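Local structure of SusD homolog (Bacteroides thetaiotaomicron, 3EHM) at residues N268-G273 against S329-D334; E294-S299 against A325-R330. The protein probably binds mucin O-glycans, as a SusD-family protein of a gut symbiont that takes part in their utilization. One frame throughout, in Å; residues are numbered along the deposited sequence.

Both contacts use the same loop between strands 304-306 and 339-342, and Ser329 and Arg330 belong to both. Contact 1 is the buried one, its centre about 17 Å from the centre of the chain; it sets residues 329-334 against strand 270-272 and is carried by stacked guanidinium groups, a selenomethionine and a proline. Contact 2, about 26 Å out and only partly buried, sets residues 325-330 against strand 295-297 and relies chiefly on backbone, with a glycine and a threonine against Phe327. Arg271 ties them together: its NH2 is 2.7 Å from Lys326 O, a probable hydrogen bond.

Contact 1. Residues N268-G273 against S329-D334; sequences NETRMG and SRPKVD
One backbone hydrogen bond joins the segments: Met272 N gives its hydrogen to Ser329 O over 2.9 Å, nearly straight at 169°, although the donor stands above the carbonyl plane. The same oxygen lies 3.4 Å from Arg271 CB, and the CA atoms of Arg271 and Arg330 are 4.5 Å apart.

The charged groups stack. The guanidinium of Arg271 lies flat on that of Arg330, centres 4.0 Å apart and planes 13° from parallel, the two chains side by side and pointing the same way. Arg330 reaches there extended from CG to NE, whereas Arg271 bends at chi2 (-72°). Arg271 NH1 donates a hydrogen bond to Thr270 O (2.9 Å), from above the carbonyl plane, and further carbonyls, Val264 O on NH1, Lys326 O on NH2 and, weakly, Ala325 O on NE, grip the group and would probably offset the repulsion between like charges. An alanine in place of Arg271 would take away the stack and these bonds, and would probably loosen the hold of the strand on the loop.

In this SusD-like protein of the TPR clan, the contact joins a loop without regular structure to strand 270-272, which pairs antiparallel with strand 67-69 and lies between helices 261-266 and 274-282.

Van der Waals contacts flank the hydrogen bond. Selenomethionine Met272, with CG anti to the backbone N and its end bent at chi3, brings CE to 3.5 Å from Ser329 CB; Ser329 OG bonds to Phe308 N. Pro331 sets CD 3.7 Å from Thr270 O, while its CG meets Thr270 CG2 at 4.2 Å, the side chains crossing at about a right angle.

Contact 2. Residues E294-S299 against A325-R330; sequences EGTYGS and AKFASR
Thr296 and Phe327 cross obliquely, and the meeting is at the root of the aromatic side chain. Thr296 OG1, placed between the backbone N and the carbonyl carbon (chi1 56°), comes within 3.5 Å of Phe327 CB. Phe327 sets off toward the strand, but with CG anti to the carbonyl carbon (chi1 -57°) its ring turns off from it, and Lys326 CG lies over one face, 3.8 Å above the plane and offset toward the rim. Beside this pair the backbones are joined by a hydrogen bond from Thr296 N to Phe327 O at 2.8 Å, the donor nearly along the C=O axis. Gly295 lies against the same carbonyl, its CA 3.1 Å from Phe327 O; a CB on this residue would clash with that oxygen and with the Ala328-Ser329 peptide. Ser329 OG, held by Phe308 N, lies 4.0 Å from Glu294 CA. Within the loop, Ala328 N bonds to Ala325 O and closes a tight turn. Strand 295-297, which follows helix 287-291, forms a two-stranded antiparallel hairpin with strand 304-306, where Thr305 touches Thr296; the 325-330 loop packs against strand 295-297, with Ser329 also bonded through its backbone to Phe308, just after strand 304-306.

Contact 1. Residues N268-G273 against S329-D334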
# COMPACT_ATOMS: atom_id res chain seq x y z
N ASN A 268 9.89 -11.66 -15.82
CA ASN A 268 10.48 -10.47 -16.42
C ASN A 268 9.39 -9.46 -16.76
O ASN A 268 9.41 -8.83 -17.82
CB ASN A 268 11.24 -10.84 -17.69
CG ASN A 268 12.51 -11.60 -17.39
OD1 ASN A 268 12.71 -12.72 -17.88
ND2 ASN A 268 13.37 -11.01 -16.57
N GLU A 269 8.44 -9.30 -15.83
CA GLU A 269 7.32 -8.39 -16.04
C GLU A 269 7.32 -7.15 -15.15
O GLU A 269 6.78 -6.12 -15.53
CB GLU A 269 6.00 -9.16 -15.88
CG GLU A 269 5.88 -10.33 -16.87
CD GLU A 269 4.61 -11.16 -16.69
OE1 GLU A 269 4.23 -11.43 -15.53
OE2 GLU A 269 4.02 -11.56 -17.71
N THR A 270 7.92 -7.23 -13.97
CA THR A 270 7.94 -6.07 -13.08
C THR A 270 9.25 -5.30 -13.13
O THR A 270 10.32 -5.84 -12.88
CB THR A 270 7.64 -6.48 -11.63
OG1 THR A 270 6.29 -6.97 -11.56
CG2 THR A 270 7.78 -5.28 -10.69
N ARG A 271 9.15 -4.01 -13.46
CA ARG A 271 10.31 -3.13 -13.57
C ARG A 271 10.05 -1.81 -12.85
O ARG A 271 8.95 -1.59 -12.32
CB ARG A 271 10.59 -2.89 -15.06
CG ARG A 271 10.94 -4.16 -15.85
CD ARG A 271 12.32 -4.67 -15.46
NE ARG A 271 12.76 -5.85 -16.20
CZ ARG A 271 12.65 -7.10 -15.76
NH1 ARG A 271 12.12 -7.35 -14.56
NH2 ARG A 271 13.12 -8.11 -16.48
N MSE A 272 11.05 -0.93 -12.83
CA MSE A 272 10.92 0.37 -12.16
C MSE A 272 9.89 1.26 -12.85
O MSE A 272 9.91 1.42 -14.07
CB MSE A 272 12.28 1.08 -12.15
CG MSE A 272 12.27 2.44 -11.45
SE MSE A 272 14.01 3.33 -11.55
CE MSE A 272 14.08 3.61 -13.46
N GLY A 273 9.00 1.84 -12.06
CA GLY A 273 7.95 2.71 -12.59
C GLY A 273 8.41 4.12 -12.91
O GLY A 273 9.33 4.64 -12.29
N SER A 329 15.37 -0.79 -15.67
CA SER A 329 15.75 -0.88 -14.26
C SER A 329 14.78 -1.83 -13.55
O SER A 329 13.59 -1.85 -13.85
CB SER A 329 15.70 0.50 -13.61
OG SER A 329 16.72 1.33 -14.12
N ARG A 330 15.31 -2.62 -12.62
CA ARG A 330 14.50 -3.58 -11.88
C ARG A 330 14.54 -3.30 -10.39
O ARG A 330 15.51 -2.74 -9.89
CB ARG A 330 15.03 -5.00 -12.07
CG ARG A 330 15.29 -5.42 -13.49
CD ARG A 330 15.77 -6.86 -13.53
NE ARG A 330 16.12 -7.27 -14.88
CZ ARG A 330 16.34 -8.53 -15.25
NH1 ARG A 330 16.23 -9.51 -14.36
NH2 ARG A 330 16.66 -8.81 -16.51
N PRO A 331 13.48 -3.68 -9.67
CA PRO A 331 13.48 -3.45 -8.22
C PRO A 331 14.58 -4.33 -7.64
O PRO A 331 14.76 -5.47 -8.08
CB PRO A 331 12.10 -3.93 -7.79
CG PRO A 331 11.26 -3.69 -9.01
CD PRO A 331 12.16 -4.16 -10.12
N LYS A 332 15.36 -3.81 -6.70
CA LYS A 332 16.40 -4.61 -6.07
C LYS A 332 15.72 -5.47 -5.02
O LYS A 332 14.97 -4.96 -4.18
CB LYS A 332 17.45 -3.72 -5.40
CG LYS A 332 18.46 -3.13 -6.35
CD LYS A 332 19.60 -2.46 -5.59
CE LYS A 332 20.69 -1.99 -6.55
NZ LYS A 332 21.76 -1.24 -5.85
N VAL A 333 15.95 -6.77 -5.08
CA VAL A 333 15.34 -7.69 -4.13
C VAL A 333 15.96 -9.07 -4.26
O VAL A 333 16.43 -9.46 -5.33
CB VAL A 333 13.81 -7.79 -4.37
CG1 VAL A 333 13.52 -8.30 -5.79
CG2 VAL A 333 13.18 -8.72 -3.35
N ASP A 334 16.00 -9.81 -3.16
CA ASP A 334 16.52 -11.17 -3.19
C ASP A 334 15.56 -12.06 -2.40
O ASP A 334 14.60 -11.56 -1.79
CB ASP A 334 17.94 -11.24 -2.64
CG ASP A 334 18.07 -10.65 -1.26
OD1 ASP A 334 17.39 -11.13 -0.34
OD2 ASP A 334 18.88 -9.70 -1.10

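Contact 2. Residues E294-S299 against A325-R330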
# COMPACT_ATOMS: atom_id res chain seq x y z
N GLU A 294 20.41 -0.50 -12.25
CA GLU A 294 20.53 0.28 -13.47
C GLU A 294 20.16 -0.70 -14.57
O GLU A 294 20.50 -1.88 -14.49
CB GLU A 294 21.96 0.77 -13.69
CG GLU A 294 22.43 1.81 -12.69
CD GLU A 294 23.78 2.38 -13.05
OE1 GLU A 294 23.85 3.23 -13.96
OE2 GLU A 294 24.79 1.97 -12.43
N GLY A 295 19.45 -0.23 -15.59
CA GLY A 295 19.09 -1.11 -16.67
C GLY A 295 20.09 -0.96 -17.80
O GLY A 295 21.05 -0.20 -17.68
N THR A 296 19.88 -1.69 -18.89
CA THR A 296 20.75 -1.61 -20.05
C THR A 296 19.88 -1.54 -21.29
O THR A 296 18.79 -2.13 -21.33
CB THR A 296 21.70 -2.83 -20.15
OG1 THR A 296 20.93 -4.03 -20.17
CG2 THR A 296 22.66 -2.86 -18.97
N TYR A 297 20.35 -0.80 -22.28
CA TYR A 297 19.63 -0.62 -23.53
C TYR A 297 20.62 -0.89 -24.66
O TYR A 297 21.59 -0.15 -24.84
CB TYR A 297 19.12 0.82 -23.59
CG TYR A 297 18.31 1.16 -24.81
CD1 TYR A 297 17.04 0.62 -25.00
CD2 TYR A 297 18.79 2.06 -25.76
CE1 TYR A 297 16.27 0.97 -26.10
CE2 TYR A 297 18.03 2.42 -26.87
CZ TYR A 297 16.77 1.87 -27.03
OH TYR A 297 16.01 2.22 -28.12
N GLY A 298 20.36 -1.95 -25.42
CA GLY A 298 21.26 -2.31 -26.50
C GLY A 298 22.27 -3.29 -25.93
O GLY A 298 22.18 -3.65 -24.75
N SER A 299 23.24 -3.73 -26.73
CA SER A 299 24.23 -4.68 -26.22
C SER A 299 25.64 -4.39 -26.71
O SER A 299 25.84 -3.67 -27.68
CB SER A 299 23.83 -6.10 -26.61
OG SER A 299 23.67 -6.21 -28.02
N ALA A 325 12.04 -3.69 -22.38
CA ALA A 325 11.83 -3.41 -20.97
C ALA A 325 12.35 -4.57 -20.12
O ALA A 325 12.44 -4.45 -18.90
CB ALA A 325 10.35 -3.17 -20.69
N LYS A 326 12.70 -5.69 -20.75
CA LYS A 326 13.22 -6.81 -19.99
C LYS A 326 14.48 -6.33 -19.28
O LYS A 326 14.80 -6.79 -18.19
CB LYS A 326 13.57 -8.00 -20.90
CG LYS A 326 14.30 -9.12 -20.15
CD LYS A 326 14.50 -10.38 -20.99
CE LYS A 326 15.30 -11.42 -20.21
NZ LYS A 326 15.43 -12.71 -20.95
N PHE A 327 15.18 -5.39 -19.91
CA PHE A 327 16.41 -4.86 -19.33
C PHE A 327 16.31 -3.45 -18.78
O PHE A 327 17.31 -2.75 -18.64
CB PHE A 327 17.54 -4.97 -20.34
CG PHE A 327 17.76 -6.38 -20.81
CD1 PHE A 327 17.16 -6.84 -21.98
CD2 PHE A 327 18.50 -7.27 -20.04
CE1 PHE A 327 17.29 -8.17 -22.37
CE2 PHE A 327 18.64 -8.60 -20.42
CZ PHE A 327 18.03 -9.05 -21.59
N ALA A 328 15.09 -3.02 -18.47
CA ALA A 328 14.87 -1.71 -17.88
C ALA A 328 15.29 -1.88 -16.42
O ALA A 328 15.55 -3.01 -15.99
CB ALA A 328 13.40 -1.32 -17.96
N SER A 329 15.37 -0.79 -15.67
CA SER A 329 15.75 -0.88 -14.26
C SER A 329 14.78 -1.83 -13.55
O SER A 329 13.59 -1.85 -13.85
CB SER A 329 15.70 0.50 -13.61
OG SER A 329 16.72 1.33 -14.12
N ARG A 330 15.31 -2.62 -12.62
CA ARG A 330 14.50 -3.58 -11.88
C ARG A 330 14.54 -3.30 -10.39
O ARG A 330 15.51 -2.74 -9.89
CB ARG A 330 15.03 -5.00 -12.07
CG ARG A 330 15.29 -5.42 -13.49
CD ARG A 330 15.77 -6.86 -13.53
NE ARG A 330 16.12 -7.27 -14.88
CZ ARG A 330 16.34 -8.53 -15.25
NH1 ARG A 330 16.23 -9.51 -14.36
NH2 ARG A 330 16.66 -8.81 -16.51